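Local atomic coordinates of arginine decarboxylase (Campylobacter jejuni subsp. jejuni, PDB entry 3NZP), a protein that probably catalyses the pyridoxal-phosphate-dependent decarboxylation of arginine to agmatine, a step in the biosynthesis of polyamines such as spermidine. Residues 356-361 against 386-391; 350-355 against 398-403. All blocks are in the same frame, centred on the assembly; numbering follows the deposited sequence.

Contact 1 (356-361 against 386-391)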
loop_
_atom_site.group_PDB
_atom_site.type_symbol
_atom_site.label_atom_id
_atom_site.label_comp_id
_atom_site.label_asym_id
_atom_site.label_seq_id
_atom_site.Cartn_x
_atom_site.Cartn_y
_atom_site.Cartn_z
ATOM N N PRO B 356 -10.893 -20.980 -43.417
ATOM C CA PRO B 356 -9.986 -22.043 -42.970
ATOM C C PRO B 356 -10.753 -23.149 -42.246
ATOM O O PRO B 356 -11.591 -22.883 -41.381
ATOM C CB PRO B 356 -8.987 -21.303 -42.078
ATOM C CG PRO B 356 -9.752 -20.139 -41.593
ATOM C CD PRO B 356 -10.507 -19.694 -42.815
ATOM N N LYS B 357 -10.452 -24.389 -42.621
ATOM C CA LYS B 357 -11.130 -25.565 -42.080
ATOM C C LYS B 357 -11.543 -25.435 -40.626
ATOM O O LYS B 357 -12.689 -25.714 -40.268
ATOM C CB LYS B 357 -10.263 -26.819 -42.258
ATOM C CG LYS B 357 -11.001 -28.123 -41.937
ATOM C CD LYS B 357 -10.231 -29.359 -42.399
ATOM C CE LYS B 357 -10.948 -30.655 -41.991
ATOM N NZ LYS B 357 -10.172 -31.900 -42.348
ATOM N N LEU B 358 -10.607 -25.003 -39.792
ATOM C CA LEU B 358 -10.883 -24.835 -38.376
ATOM C C LEU B 358 -12.133 -24.029 -38.088
ATOM O O LEU B 358 -13.031 -24.520 -37.405
ATOM C CB LEU B 358 -9.687 -24.202 -37.674
ATOM C CG LEU B 358 -8.678 -25.249 -37.213
ATOM C CD1 LEU B 358 -7.426 -24.612 -36.628
ATOM C CD2 LEU B 358 -9.367 -26.112 -36.187
ATOM N N ILE B 359 -12.220 -22.798 -38.591
ATOM C CA ILE B 359 -13.416 -22.016 -38.281
ATOM C C ILE B 359 -14.634 -22.653 -38.957
ATOM O O ILE B 359 -15.760 -22.504 -38.483
ATOM C CB ILE B 359 -13.281 -20.459 -38.647
ATOM C CG1 ILE B 359 -13.991 -20.152 -39.944
ATOM C CG2 ILE B 359 -11.810 -20.034 -38.766
ATOM C CD1 ILE B 359 -13.438 -20.944 -41.061
ATOM N N ASP B 360 -14.411 -23.388 -40.045
ATOM C CA ASP B 360 -15.524 -24.064 -40.705
ATOM C C ASP B 360 -16.195 -25.015 -39.720
ATOM O O ASP B 360 -17.417 -25.065 -39.613
ATOM C CB ASP B 360 -15.046 -24.846 -41.922
ATOM C CG ASP B 360 -15.234 -24.077 -43.204
ATOM O OD1 ASP B 360 -16.205 -23.284 -43.266
ATOM O OD2 ASP B 360 -14.429 -24.271 -44.144
ATOM N N GLU B 361 -15.374 -25.769 -39.001
ATOM C CA GLU B 361 -15.867 -26.693 -38.002
ATOM C C GLU B 361 -16.587 -25.882 -36.930
ATOM O O GLU B 361 -17.651 -26.279 -36.445
ATOM C CB GLU B 361 -14.701 -27.461 -37.392
ATOM C CG GLU B 361 -13.642 -27.755 -38.413
ATOM C CD GLU B 361 -12.653 -28.811 -37.981
ATOM O OE1 GLU B 361 -12.191 -28.770 -36.818
ATOM O OE2 GLU B 361 -12.321 -29.670 -38.822
ATOM N N GLU B 386 -8.376 -22.478 -29.812
ATOM C CA GLU B 386 -6.993 -22.615 -29.382
ATOM C C GLU B 386 -6.071 -22.936 -30.554
ATOM O O GLU B 386 -4.963 -22.398 -30.651
ATOM C CB GLU B 386 -6.860 -23.687 -28.297
ATOM C CG GLU B 386 -6.883 -23.132 -26.876
ATOM C CD GLU B 386 -6.008 -21.877 -26.719
ATOM O OE1 GLU B 386 -4.833 -21.890 -27.177
ATOM O OE2 GLU B 386 -6.497 -20.876 -26.134
ATOM N N SER B 387 -6.528 -23.812 -31.444
ATOM C CA SER B 387 -5.735 -24.171 -32.613
ATOM C C SER B 387 -5.631 -22.976 -33.556
ATOM O O SER B 387 -4.567 -22.729 -34.140
ATOM C CB SER B 387 -6.353 -25.367 -33.341
ATOM O OG SER B 387 -6.220 -26.558 -32.580
ATOM N N ILE B 388 -6.719 -22.223 -33.707
ATOM C CA ILE B 388 -6.667 -21.061 -34.594
ATOM C C ILE B 388 -5.687 -20.035 -34.066
ATOM O O ILE B 388 -4.843 -19.525 -34.811
ATOM C CB ILE B 388 -8.036 -20.417 -34.765
ATOM C CG1 ILE B 388 -8.909 -21.360 -35.556
ATOM C CG2 ILE B 388 -7.939 -19.137 -35.576
ATOM C CD1 ILE B 388 -10.276 -20.821 -35.727
ATOM N N LEU B 389 -5.796 -19.741 -32.777
ATOM C CA LEU B 389 -4.891 -18.790 -32.164
ATOM C C LEU B 389 -3.449 -19.227 -32.385
ATOM O O LEU B 389 -2.598 -18.425 -32.776
ATOM C CB LEU B 389 -5.169 -18.691 -30.677
ATOM C CG LEU B 389 -6.520 -18.096 -30.314
ATOM C CD1 LEU B 389 -6.651 -18.059 -28.800
ATOM C CD2 LEU B 389 -6.631 -16.705 -30.891
ATOM N N THR B 390 -3.170 -20.501 -32.136
ATOM C CA THR B 390 -1.819 -21.006 -32.320
ATOM C C THR B 390 -1.378 -20.765 -33.764
ATOM O O THR B 390 -0.222 -20.427 -34.023
ATOM C CB THR B 390 -1.727 -22.513 -31.996
ATOM O OG1 THR B 390 -2.252 -22.756 -30.685
ATOM C CG2 THR B 390 -0.274 -22.978 -32.043
ATOM N N LEU B 391 -2.301 -20.931 -34.703
ATOM C CA LEU B 391 -1.981 -20.715 -36.107
ATOM C C LEU B 391 -1.768 -19.243 -36.411
ATOM O O LEU B 391 -0.979 -18.893 -37.292
ATOM C CB LEU B 391 -3.094 -21.265 -37.003
ATOM C CG LEU B 391 -3.184 -22.791 -37.073
ATOM C CD1 LEU B 391 -4.408 -23.184 -37.870
ATOM C CD2 LEU B 391 -1.916 -23.358 -37.697
#
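Leu-358 and Ile-359, in the first turn of helix 357-368, pack against Ser-387, Ile-388 and Leu-391 near the C-terminal end of helix 374-392, a near-antiparallel helix pair within the helical bundle domain of arginine decarboxylase. The segment axes approach to 10.0 Å and their directions differ by 157°; the CA atoms of Leu-358 and Ile-388 lie 6.8 Å apart. No hydrogen bond joins the two segments, and the packing rests on aliphatic carbon.

Leu-358 buries the largest area of any residue here, 79 Å². Its CB lies 3.6 Å from CG1 of Ile-388, while its CD1 reaches the Ser-387 and Leu-391 side chains, which stand one helical turn apart. The serine contributes CB rather than its hydroxyl, 3.5 Å from CD1 of Leu-358, whereas Leu-391 meets Leu-358 tip to tip, the two CD1 atoms 3.6 Å apart. An extended chi2 of 178° carries CD1 of Ile-388 away from its own helix. There the methyl meets Ile-359, whose side chain crosses that of Ile-388 at about a right angle. Helix 399-420 supplies Ala-405 as a further neighbour of Ile-388, so this residue sits where three helices come together. Between these two buried isoleucines, CG2 of Ile-359 lies 3.5 Å from CD1 of Ile-388.

Contact 2 (350-355 against 398-403)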
loop_
_atom_site.group_PDB
_atom_site.type_symbol
_atom_site.label_atom_id
_atom_site.label_comp_id
_atom_site.label_asym_id
_atom_site.label_seq_id
_atom_site.Cartn_x
_atom_site.Cartn_y
_atom_site.Cartn_z
ATOM N N ILE B 350 -17.222 -11.868 -40.165
ATOM C CA ILE B 350 -16.695 -11.458 -41.460
ATOM C C ILE B 350 -16.880 -12.636 -42.416
ATOM O O ILE B 350 -15.985 -13.476 -42.556
ATOM C CB ILE B 350 -15.166 -11.144 -41.399
ATOM C CG1 ILE B 350 -14.805 -10.301 -40.160
ATOM C CG2 ILE B 350 -14.744 -10.458 -42.686
ATOM C CD1 ILE B 350 -15.445 -8.929 -40.096
ATOM N N LEU B 351 -18.041 -12.702 -43.061
ATOM C CA LEU B 351 -18.357 -13.772 -44.010
ATOM C C LEU B 351 -17.236 -13.917 -45.034
ATOM O O LEU B 351 -17.205 -13.215 -46.051
ATOM C CB LEU B 351 -19.684 -13.466 -44.725
ATOM C CG LEU B 351 -20.877 -13.105 -43.824
ATOM C CD1 LEU B 351 -21.007 -11.576 -43.711
ATOM C CD2 LEU B 351 -22.154 -13.704 -44.391
ATOM N N LYS B 352 -16.310 -14.827 -44.754
ATOM C CA LYS B 352 -15.176 -15.067 -45.645
ATOM C C LYS B 352 -15.664 -15.928 -46.804
ATOM O O LYS B 352 -16.726 -16.549 -46.720
ATOM C CB LYS B 352 -14.056 -15.799 -44.885
ATOM C CG LYS B 352 -12.635 -15.595 -45.417
ATOM C CD LYS B 352 -11.889 -14.554 -44.579
ATOM C CE LYS B 352 -10.408 -14.494 -44.920
ATOM N NZ LYS B 352 -9.719 -15.797 -44.698
ATOM N N LYS B 353 -14.885 -15.960 -47.880
ATOM C CA LYS B 353 -15.224 -16.747 -49.068
ATOM C C LYS B 353 -14.569 -18.127 -48.984
ATOM O O LYS B 353 -15.211 -19.154 -49.209
ATOM C CB LYS B 353 -14.754 -15.991 -50.326
ATOM C CG LYS B 353 -13.373 -15.310 -50.196
ATOM C CD LYS B 353 -13.337 -13.938 -50.883
ATOM C CE LYS B 353 -14.335 -12.959 -50.255
ATOM N NZ LYS B 353 -14.108 -12.754 -48.794
ATOM N N GLN B 354 -13.284 -18.118 -48.642
ATOM C CA GLN B 354 -12.478 -19.320 -48.485
ATOM C C GLN B 354 -12.061 -19.365 -47.014
ATOM O O GLN B 354 -10.970 -18.920 -46.645
ATOM C CB GLN B 354 -11.240 -19.235 -49.381
ATOM C CG GLN B 354 -10.283 -20.408 -49.251
ATOM C CD GLN B 354 -10.898 -21.709 -49.709
ATOM O OE1 GLN B 354 -10.293 -22.774 -49.573
ATOM N NE2 GLN B 354 -12.107 -21.631 -50.260
ATOM N N ASN B 355 -12.948 -19.887 -46.176
ATOM C CA ASN B 355 -12.697 -19.983 -44.748
ATOM C C ASN B 355 -11.811 -21.165 -44.388
ATOM O O ASN B 355 -11.931 -22.239 -44.985
ATOM C CB ASN B 355 -14.023 -20.118 -44.009
ATOM C CG ASN B 355 -14.859 -18.871 -44.095
ATOM O OD1 ASN B 355 -15.157 -18.234 -43.084
ATOM N ND2 ASN B 355 -15.244 -18.508 -45.311
ATOM N N ASP B 398 -5.404 -14.992 -40.926
ATOM C CA ASP B 398 -5.482 -13.547 -40.841
ATOM C C ASP B 398 -6.295 -13.112 -39.616
ATOM O O ASP B 398 -6.930 -13.940 -38.961
ATOM C CB ASP B 398 -6.106 -12.956 -42.116
ATOM C CG ASP B 398 -7.512 -13.466 -42.371
ATOM O OD1 ASP B 398 -8.331 -13.484 -41.417
ATOM O OD2 ASP B 398 -7.808 -13.834 -43.526
ATOM N N LEU B 399 -6.271 -11.810 -39.323
ATOM C CA LEU B 399 -6.983 -11.254 -38.185
ATOM C C LEU B 399 -8.499 -11.429 -38.302
ATOM O O LEU B 399 -9.212 -11.444 -37.292
ATOM C CB LEU B 399 -6.619 -9.773 -38.019
ATOM C CG LEU B 399 -7.124 -8.995 -36.785
ATOM C CD1 LEU B 399 -6.511 -9.594 -35.520
ATOM C CD2 LEU B 399 -6.773 -7.506 -36.917
ATOM N N GLN B 400 -9.008 -11.556 -39.525
ATOM C CA GLN B 400 -10.449 -11.739 -39.689
ATOM C C GLN B 400 -10.780 -13.124 -39.158
ATOM O O GLN B 400 -11.782 -13.312 -38.458
ATOM C CB GLN B 400 -10.874 -11.655 -41.158
ATOM C CG GLN B 400 -10.439 -10.414 -41.919
ATOM C CD GLN B 400 -9.371 -10.722 -42.967
ATOM O OE1 GLN B 400 -8.164 -10.687 -42.679
ATOM N NE2 GLN B 400 -9.813 -11.043 -44.186
ATOM N N ASP B 401 -9.925 -14.089 -39.495
ATOM C CA ASP B 401 -10.107 -15.469 -39.057
ATOM C C ASP B 401 -10.143 -15.559 -37.535
ATOM O O ASP B 401 -11.056 -16.155 -36.948
ATOM C CB ASP B 401 -8.975 -16.364 -39.588
ATOM C CG ASP B 401 -8.967 -16.475 -41.106
ATOM O OD1 ASP B 401 -10.055 -16.409 -41.734
ATOM O OD2 ASP B 401 -7.868 -16.644 -41.670
ATOM N N ARG B 402 -9.131 -14.972 -36.905
ATOM C CA ARG B 402 -9.048 -14.965 -35.461
ATOM C C ARG B 402 -10.341 -14.384 -34.912
ATOM O O ARG B 402 -10.916 -14.914 -33.955
ATOM C CB ARG B 402 -7.855 -14.130 -35.023
ATOM C CG ARG B 402 -7.737 -13.965 -33.537
ATOM C CD ARG B 402 -6.403 -13.361 -33.172
ATOM N NE ARG B 402 -6.336 -13.003 -31.761
ATOM C CZ ARG B 402 -5.296 -12.390 -31.208
ATOM N NH1 ARG B 402 -4.244 -12.070 -31.947
ATOM N NH2 ARG B 402 -5.303 -12.098 -29.920
ATOM N N SER B 403 -10.804 -13.296 -35.531
ATOM C CA SER B 403 -12.041 -12.631 -35.107
ATOM C C SER B 403 -13.187 -13.599 -35.220
ATOM O O SER B 403 -13.922 -13.824 -34.261
ATOM C CB SER B 403 -12.338 -11.402 -35.977
ATOM O OG SER B 403 -13.554 -10.774 -35.577
#
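A capping box at the start of helix 399-420 receives the ammonium group of Lys-352, which comes from the loop leading into helix 357-368 and forms a salt-bridge network with Asp-398 and Asp-401. NZ lies 3.0 Å from OD1 of Asp-401, on the syn side of the carboxylate and 17° out of its plane. The second bridge, to OD2 of Asp-398, is a weak hydrogen bond, with the lysine and this aspartate approaching tip to tip. The lysine crosses the Asp-401 side chain at about a right angle. CG of Lys-352 is anti to the backbone N (chi1 -154°), and bends at chi2 and chi4 complete the chain's path to the two carboxylates.

The aspartates also grip each other's backbone. OD1 of Asp-398, the N-cap residue, accepts from N of Asp-401 at 2.6 Å, nearly along its C-O axis. In return, N of Asp-398 donates to OD2 of Asp-401 from above the carboxylate plane at 3.1 Å. Each carboxylate thus uses one oxygen for the cap and the other for the lysine, whose positive charge would be expected to offset their clustered negative charge.

Van der Waals contact flanks the bridges: CE of Lys-352 passes 3.6 Å from the amide NE2 of Gln-400, and CG1 of Ile-350 faces CB of the same glutamine more loosely. Reciprocal bonding between N-cap and N3 side chains and backbone amides is the defining pattern of a helix capping box.

The centres of contacts 1 and 2 lie 10 Å apart, in the helical bundle domain and away from the pyridoxal-phosphate site. Along the chain the order is 350-355, 356-361, 386-391 and 398-403, so contact 1 falls within the span that contact 2 brackets. The first two segments are continuous, running from loop into helix 357-368; helices 374-392 and 399-420 follow in succession. Contact 1 joins the first two helices, and contact 2 ties the entering loop to the third. Between them, Pro-356 packs on Asp-401 and Leu-389 on Arg-402, whose salt bridge to Glu-250 of the second subunit connects this bundle end to the dimer partner.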